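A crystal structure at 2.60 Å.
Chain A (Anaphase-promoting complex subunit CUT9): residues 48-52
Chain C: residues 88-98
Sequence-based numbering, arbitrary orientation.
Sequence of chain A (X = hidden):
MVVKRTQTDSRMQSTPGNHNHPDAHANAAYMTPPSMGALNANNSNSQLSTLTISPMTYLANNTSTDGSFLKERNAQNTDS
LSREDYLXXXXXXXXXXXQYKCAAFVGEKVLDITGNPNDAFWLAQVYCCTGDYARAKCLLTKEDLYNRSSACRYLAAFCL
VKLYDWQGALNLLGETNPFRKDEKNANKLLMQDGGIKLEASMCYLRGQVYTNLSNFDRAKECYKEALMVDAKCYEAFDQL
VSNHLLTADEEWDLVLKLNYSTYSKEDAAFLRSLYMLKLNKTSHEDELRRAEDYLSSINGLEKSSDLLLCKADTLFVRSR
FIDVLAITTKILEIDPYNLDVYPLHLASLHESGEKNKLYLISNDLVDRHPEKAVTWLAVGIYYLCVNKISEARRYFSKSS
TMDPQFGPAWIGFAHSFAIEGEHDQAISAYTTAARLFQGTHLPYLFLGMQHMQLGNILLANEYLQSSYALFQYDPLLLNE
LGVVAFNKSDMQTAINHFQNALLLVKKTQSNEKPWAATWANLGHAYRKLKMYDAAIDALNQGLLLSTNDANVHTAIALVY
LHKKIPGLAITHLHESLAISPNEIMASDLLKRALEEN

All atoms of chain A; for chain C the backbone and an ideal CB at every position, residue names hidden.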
ATOM      1  N   LEU A  48      -2.495   3.766 -29.254  1.00 46.74           N
ATOM      2  CA  LEU A  48      -3.706   3.366 -28.556  1.00 46.33           C
ATOM      3  C   LEU A  48      -3.480   3.265 -27.038  1.00 45.29           C
ATOM      4  O   LEU A  48      -2.365   3.461 -26.542  1.00 43.12           O
ATOM      5  CB  LEU A  48      -4.258   2.055 -29.136  1.00 48.35           C
ATOM      6  CG  LEU A  48      -4.640   2.012 -30.635  1.00 50.51           C
ATOM      7  CD1 LEU A  48      -5.023   0.597 -31.071  1.00 49.13           C
ATOM      8  CD2 LEU A  48      -5.756   3.002 -30.981  1.00 50.28           C
ATOM      9  N   SER A  49      -4.552   2.970 -26.305  1.00 45.83           N
ATOM     10  CA  SER A  49      -4.489   2.837 -24.849  1.00 45.50           C
ATOM     11  C   SER A  49      -4.935   1.444 -24.430  1.00 43.58           C
ATOM     12  O   SER A  49      -5.046   0.551 -25.254  1.00 46.09           O
ATOM     13  CB  SER A  49      -5.387   3.881 -24.180  1.00 46.36           C
ATOM     14  OG  SER A  49      -6.752   3.645 -24.488  1.00 46.90           O
ATOM     15  N   THR A  50      -5.204   1.250 -23.150  1.00 41.61           N
ATOM     16  CA  THR A  50      -5.627  -0.066 -22.711  1.00 44.39           C
ATOM     17  C   THR A  50      -7.050  -0.394 -23.163  1.00 45.65           C
ATOM     18  O   THR A  50      -7.391  -1.550 -23.315  1.00 46.77           O
ATOM     19  CB  THR A  50      -5.489  -0.238 -21.199  1.00 45.53           C
ATOM     20  OG1 THR A  50      -6.270   0.761 -20.529  1.00 46.93           O
ATOM     21  CG2 THR A  50      -4.036  -0.084 -20.817  1.00 46.09           C
ATOM     22  N   LEU A  51      -7.868   0.621 -23.395  1.00 45.10           N
ATOM     23  CA  LEU A  51      -9.209   0.387 -23.894  1.00 44.86           C
ATOM     24  C   LEU A  51      -9.208  -0.624 -25.032  1.00 48.67           C
ATOM     25  O   LEU A  51     -10.096  -1.467 -25.108  1.00 52.58           O
ATOM     26  CB  LEU A  51      -9.860   1.701 -24.331  1.00 42.28           C
ATOM     27  CG  LEU A  51     -10.049   2.712 -23.196  1.00 37.55           C
ATOM     28  CD1 LEU A  51     -10.882   3.905 -23.659  1.00 38.50           C
ATOM     29  CD2 LEU A  51     -10.695   2.021 -21.993  1.00 33.14           C
ATOM     30  N   THR A  52      -8.206  -0.549 -25.904  1.00 49.53           N
ATOM     31  CA  THR A  52      -8.069  -1.484 -27.029  1.00 52.18           C
ATOM     32  C   THR A  52      -7.862  -2.959 -26.608  1.00 53.41           C
ATOM     33  O   THR A  52      -8.266  -3.870 -27.319  1.00 55.29           O
ATOM     34  CB  THR A  52      -6.934  -1.044 -27.979  1.00 53.17           C
ATOM     35  OG1 THR A  52      -7.406  -0.005 -28.838  1.00 55.23           O
ATOM     36  CG2 THR A  52      -6.477  -2.196 -28.850  1.00 54.97           C
TER
ATOM     37  N   UNK C  88     -15.893   9.370 -19.589  1.00 41.46           N
ATOM     38  CA  UNK C  88     -15.930   8.033 -19.009  1.00 38.49           C
ATOM     39  C   UNK C  88     -14.883   7.112 -19.595  1.00 35.69           C
ATOM     40  O   UNK C  88     -14.221   6.408 -18.858  1.00 35.50           O
ATOM     41  CB  UNK C  88     -17.317   7.416 -19.203  1.00 38.49           C
ATOM     42  N   UNK C  89     -14.738   7.099 -20.912  1.00 36.27           N
ATOM     43  CA  UNK C  89     -13.684   6.311 -21.543  1.00 39.22           C
ATOM     44  C   UNK C  89     -12.329   6.777 -20.999  1.00 41.87           C
ATOM     45  O   UNK C  89     -11.450   5.984 -20.652  1.00 43.79           O
ATOM     46  CB  UNK C  89     -13.738   6.441 -23.067  1.00 39.22           C
ATOM     47  N   UNK C  90     -12.189   8.088 -20.892  1.00 40.65           N
ATOM     48  CA  UNK C  90     -10.961   8.689 -20.430  1.00 37.26           C
ATOM     49  C   UNK C  90     -10.657   8.325 -18.961  1.00 36.21           C
ATOM     50  O   UNK C  90      -9.562   7.852 -18.642  1.00 33.74           O
ATOM     51  CB  UNK C  90     -11.041  10.208 -20.596  1.00 37.26           C
ATOM     52  N   UNK C  91     -11.617   8.523 -18.065  1.00 34.44           N
ATOM     53  CA  UNK C  91     -11.373   8.145 -16.696  1.00 31.59           C
ATOM     54  C   UNK C  91     -11.079   6.647 -16.584  1.00 30.67           C
ATOM     55  O   UNK C  91     -10.279   6.235 -15.756  1.00 28.87           O
ATOM     56  CB  UNK C  91     -12.572   8.524 -15.825  1.00 31.59           C
ATOM     57  N   UNK C  92     -11.716   5.828 -17.415  1.00 33.61           N
ATOM     58  CA  UNK C  92     -11.578   4.375 -17.293  1.00 33.10           C
ATOM     59  C   UNK C  92     -10.176   3.937 -17.686  1.00 34.65           C
ATOM     60  O   UNK C  92      -9.538   3.128 -17.015  1.00 32.02           O
ATOM     61  CB  UNK C  92     -12.616   3.659 -18.159  1.00 33.10           C
ATOM     62  N   UNK C  93      -9.692   4.492 -18.784  1.00 38.80           N
ATOM     63  CA  UNK C  93      -8.362   4.183 -19.233  1.00 40.59           C
ATOM     64  C   UNK C  93      -7.315   4.715 -18.262  1.00 40.14           C
ATOM     65  O   UNK C  93      -6.270   4.096 -18.073  1.00 41.98           O
ATOM     66  CB  UNK C  93      -8.134   4.754 -20.634  1.00 40.59           C
ATOM     67  N   UNK C  94      -7.597   5.855 -17.638  1.00 38.06           N
ATOM     68  CA  UNK C  94      -6.677   6.444 -16.658  1.00 36.32           C
ATOM     69  C   UNK C  94      -6.555   5.547 -15.435  1.00 37.01           C
ATOM     70  O   UNK C  94      -5.500   5.404 -14.849  1.00 37.47           O
ATOM     71  CB  UNK C  94      -7.149   7.839 -16.243  1.00 36.32           C
ATOM     72  N   UNK C  95      -7.670   4.951 -15.057  1.00 38.78           N
ATOM     73  CA  UNK C  95      -7.710   4.015 -13.957  1.00 38.63           C
ATOM     74  C   UNK C  95      -6.933   2.748 -14.287  1.00 41.39           C
ATOM     75  O   UNK C  95      -6.126   2.310 -13.500  1.00 43.23           O
ATOM     76  CB  UNK C  95      -9.159   3.675 -13.604  1.00 38.63           C
ATOM     77  N   UNK C  96      -7.161   2.152 -15.454  1.00 43.90           N
ATOM     78  CA  UNK C  96      -6.383   0.971 -15.844  1.00 44.57           C
ATOM     79  C   UNK C  96      -4.883   1.270 -15.992  1.00 43.03           C
ATOM     80  O   UNK C  96      -4.053   0.370 -15.882  1.00 43.50           O
ATOM     81  CB  UNK C  96      -6.925   0.409 -17.160  1.00 44.57           C
ATOM     82  N   UNK C  97      -4.534   2.523 -16.273  1.00 39.37           N
ATOM     83  CA  UNK C  97      -3.129   2.876 -16.443  1.00 38.58           C
ATOM     84  C   UNK C  97      -2.569   3.406 -15.131  1.00 37.64           C
ATOM     85  O   UNK C  97      -1.411   3.824 -15.068  1.00 33.76           O
ATOM     86  CB  UNK C  97      -2.958   3.910 -17.557  1.00 38.58           C
ATOM     87  N   UNK C  98      -3.403   3.366 -14.087  1.00 38.38           N
ATOM     88  CA  UNK C  98      -3.005   3.796 -12.748  1.00 39.44           C
ATOM     89  C   UNK C  98      -2.459   5.209 -12.766  1.00 38.15           C
ATOM     90  O   UNK C  98      -1.433   5.494 -12.155  1.00 38.81           O
ATOM     91  CB  UNK C  98      -1.961   2.841 -12.165  1.00 39.44           C
TER

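Chain C runs as a helix from 88 to 96 and then turns off. The helix face carrying 89, 92, 93 and 96 lies against S49(A), T50(A) and L51(A).

Position 88 has helical backbone angles, and no atom of chain A lies within 5.5 Å of its CB. The residue is R88(C), which makes no contact with the stretch.

Position 89 points sideways. Its ideal CB is 3.9 Å from CD1 of L51(A), so chain A offers a methyl group and no polar partner. An aliphatic side chain would suit, and alanine could also make this contact. The residue is L89(C). Its CB packs 3.9 Å from CD1 of L51(A), and the same methyl lies 3.7 Å from the backbone O of L89(C).

Positions 90 and 91 are free of chain A: 90 points away and 91 is out of reach. Many residues would fit. They are W90(C) and R91(C).

Position 92 points sideways, with its ideal CB 4.6 Å from CD2 of L51(A). A medium or large side chain, aliphatic or aromatic, could lie beside that methyl. The residue is H92(C), with chi1 in t. Its CD2 is 4.0 Å from CD2 of L51(A), which sits at the ring edge, near the ring plane.

Position 93 points toward chain A and is the centre of the contact. The CA of 93 is 6.1 Å from the CA of L51(A). The ideal CB is 3.8 Å from CG of L51(A), 4.2 Å from OG of S49(A) and 4.4 Å from OG1 of T50(A). The backbone N of T50(A) is a donor, and the hydroxyls can donate too. A short acceptor is therefore favoured: aspartate or asparagine, with serine a smaller possibility. The residue is D93(C), with chi1 in t. Its OD1 accepts two hydrogen bonds from T50(A), from N at 3.0 Å and from OG1 at 2.5 Å. One carboxylate oxygen thus holds both the backbone and the side chain of the same threonine.

Position 94 points away and 95 points sideways, beyond reach of chain A. Both leave the choice open. They are A94(C) and L95(C).

Position 96 points toward chain A, with its ideal CB 3.4 Å from OG1 of T50(A). Space is tight at the CB, so a side chain must lead off from there. A small residue or a flexible one would do. The residue is M96(C). Its CB lies 3.5 Å from OG1 of T50(A), and its end leads away.

Position 97 points sideways, with its ideal CB 5.3 Å from CG2 of T50(A). A longer side chain could reach back, and a donor could meet an acceptor at 93. The residue is Q97(C). Its CG is 4.1 Å from CG2 of T50(A). Its NE2 makes weak hydrogen bonds to D93(C), at 3.3 Å to OD1 and 2.8 Å to OD2.

Position 98 has positive phi, 55°, in a Schellman motif. Glycine or asparagine is common there. The residue is Q98(C), out of reach of chain A.

Chain C, residues 88-98: RLWRHDALMQQ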
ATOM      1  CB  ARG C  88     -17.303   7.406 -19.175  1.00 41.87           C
ATOM      2  CG  ARG C  88     -18.375   8.076 -18.370  1.00 43.45           C
ATOM      3  CD  ARG C  88     -19.643   7.288 -18.466  1.00 44.53           C
ATOM      4  NE  ARG C  88     -20.672   7.893 -17.643  1.00 46.86           N
ATOM      5  CZ  ARG C  88     -21.812   8.386 -18.116  1.00 48.02           C
ATOM      6  NH1 ARG C  88     -22.092   8.337 -19.417  1.00 45.60           N
ATOM      7  NH2 ARG C  88     -22.675   8.921 -17.276  1.00 49.99           N
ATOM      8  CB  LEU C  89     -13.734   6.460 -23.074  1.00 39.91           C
ATOM      9  CG  LEU C  89     -14.525   5.421 -23.911  1.00 37.45           C
ATOM     10  CD1 LEU C  89     -15.173   4.282 -23.103  1.00 35.45           C
ATOM     11  CD2 LEU C  89     -15.528   6.058 -24.801  1.00 37.48           C
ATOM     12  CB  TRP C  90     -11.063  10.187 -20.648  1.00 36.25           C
ATOM     13  CG  TRP C  90      -9.940  10.965 -20.115  1.00 36.68           C
ATOM     14  CD1 TRP C  90      -8.781  10.486 -19.601  1.00 34.74           C
ATOM     15  CD2 TRP C  90      -9.866  12.381 -20.033  1.00 38.98           C
ATOM     16  NE1 TRP C  90      -7.972  11.511 -19.219  1.00 35.16           N
ATOM     17  CE2 TRP C  90      -8.615  12.696 -19.468  1.00 39.49           C
ATOM     18  CE3 TRP C  90     -10.731  13.423 -20.402  1.00 39.77           C
ATOM     19  CZ2 TRP C  90      -8.203  14.019 -19.243  1.00 39.48           C
ATOM     20  CZ3 TRP C  90     -10.323  14.723 -20.192  1.00 40.20           C
ATOM     21  CH2 TRP C  90      -9.067  15.011 -19.614  1.00 40.67           C
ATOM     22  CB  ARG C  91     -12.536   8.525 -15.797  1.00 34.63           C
ATOM     23  CG  ARG C  91     -13.279   7.331 -15.317  1.00 37.38           C
ATOM     24  CD  ARG C  91     -13.878   7.535 -13.990  1.00 38.08           C
ATOM     25  NE  ARG C  91     -15.275   7.904 -14.117  1.00 40.62           N
ATOM     26  CZ  ARG C  91     -16.224   7.173 -14.698  1.00 39.23           C
ATOM     27  NH1 ARG C  91     -15.951   6.001 -15.244  1.00 39.46           N
ATOM     28  NH2 ARG C  91     -17.464   7.639 -14.727  1.00 38.80           N
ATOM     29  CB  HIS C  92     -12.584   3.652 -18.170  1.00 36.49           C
ATOM     30  CG  HIS C  92     -12.735   2.213 -17.807  1.00 39.97           C
ATOM     31  ND1 HIS C  92     -13.350   1.807 -16.641  1.00 40.44           N
ATOM     32  CD2 HIS C  92     -12.293   1.090 -18.416  1.00 40.15           C
ATOM     33  CE1 HIS C  92     -13.307   0.492 -16.560  1.00 40.11           C
ATOM     34  NE2 HIS C  92     -12.666   0.035 -17.624  1.00 41.85           N
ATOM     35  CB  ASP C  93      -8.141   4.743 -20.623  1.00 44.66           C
ATOM     36  CG  ASP C  93      -6.779   4.380 -21.182  1.00 50.56           C
ATOM     37  OD1 ASP C  93      -6.378   3.183 -21.182  1.00 50.54           O
ATOM     38  OD2 ASP C  93      -6.106   5.312 -21.642  1.00 54.56           O
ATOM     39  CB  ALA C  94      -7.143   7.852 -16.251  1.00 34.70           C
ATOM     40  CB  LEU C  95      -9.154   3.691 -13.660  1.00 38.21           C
ATOM     41  CG  LEU C  95      -9.404   2.709 -12.545  1.00 40.50           C
ATOM     42  CD1 LEU C  95      -8.837   3.262 -11.267  1.00 39.35           C
ATOM     43  CD2 LEU C  95     -10.924   2.461 -12.450  1.00 41.76           C
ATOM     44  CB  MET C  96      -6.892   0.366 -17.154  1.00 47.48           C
ATOM     45  CG  MET C  96      -8.393   0.174 -17.260  1.00 49.11           C
ATOM     46  SD  MET C  96      -8.994  -1.283 -16.428  1.00 68.91           S
ATOM     47  CE  MET C  96      -8.572  -0.938 -14.714  1.00 32.46           C
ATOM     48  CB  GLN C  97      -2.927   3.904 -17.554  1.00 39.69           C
ATOM     49  CG  GLN C  97      -3.275   3.427 -18.947  1.00 42.88           C
ATOM     50  CD  GLN C  97      -2.672   4.322 -20.006  1.00 47.98           C
ATOM     51  OE1 GLN C  97      -1.532   4.748 -19.880  1.00 51.14           O
ATOM     52  NE2 GLN C  97      -3.428   4.617 -21.049  1.00 50.00           N
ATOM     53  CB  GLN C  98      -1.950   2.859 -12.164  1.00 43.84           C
ATOM     54  CG  GLN C  98      -2.285   1.365 -12.266  1.00 47.49           C
ATOM     55  CD  GLN C  98      -1.127   0.509 -11.799  1.00 51.95           C
ATOM     56  OE1 GLN C  98      -0.690   0.615 -10.648  1.00 54.95           O
ATOM     57  NE2 GLN C  98      -0.593  -0.309 -12.694  1.00 51.11           N
TER
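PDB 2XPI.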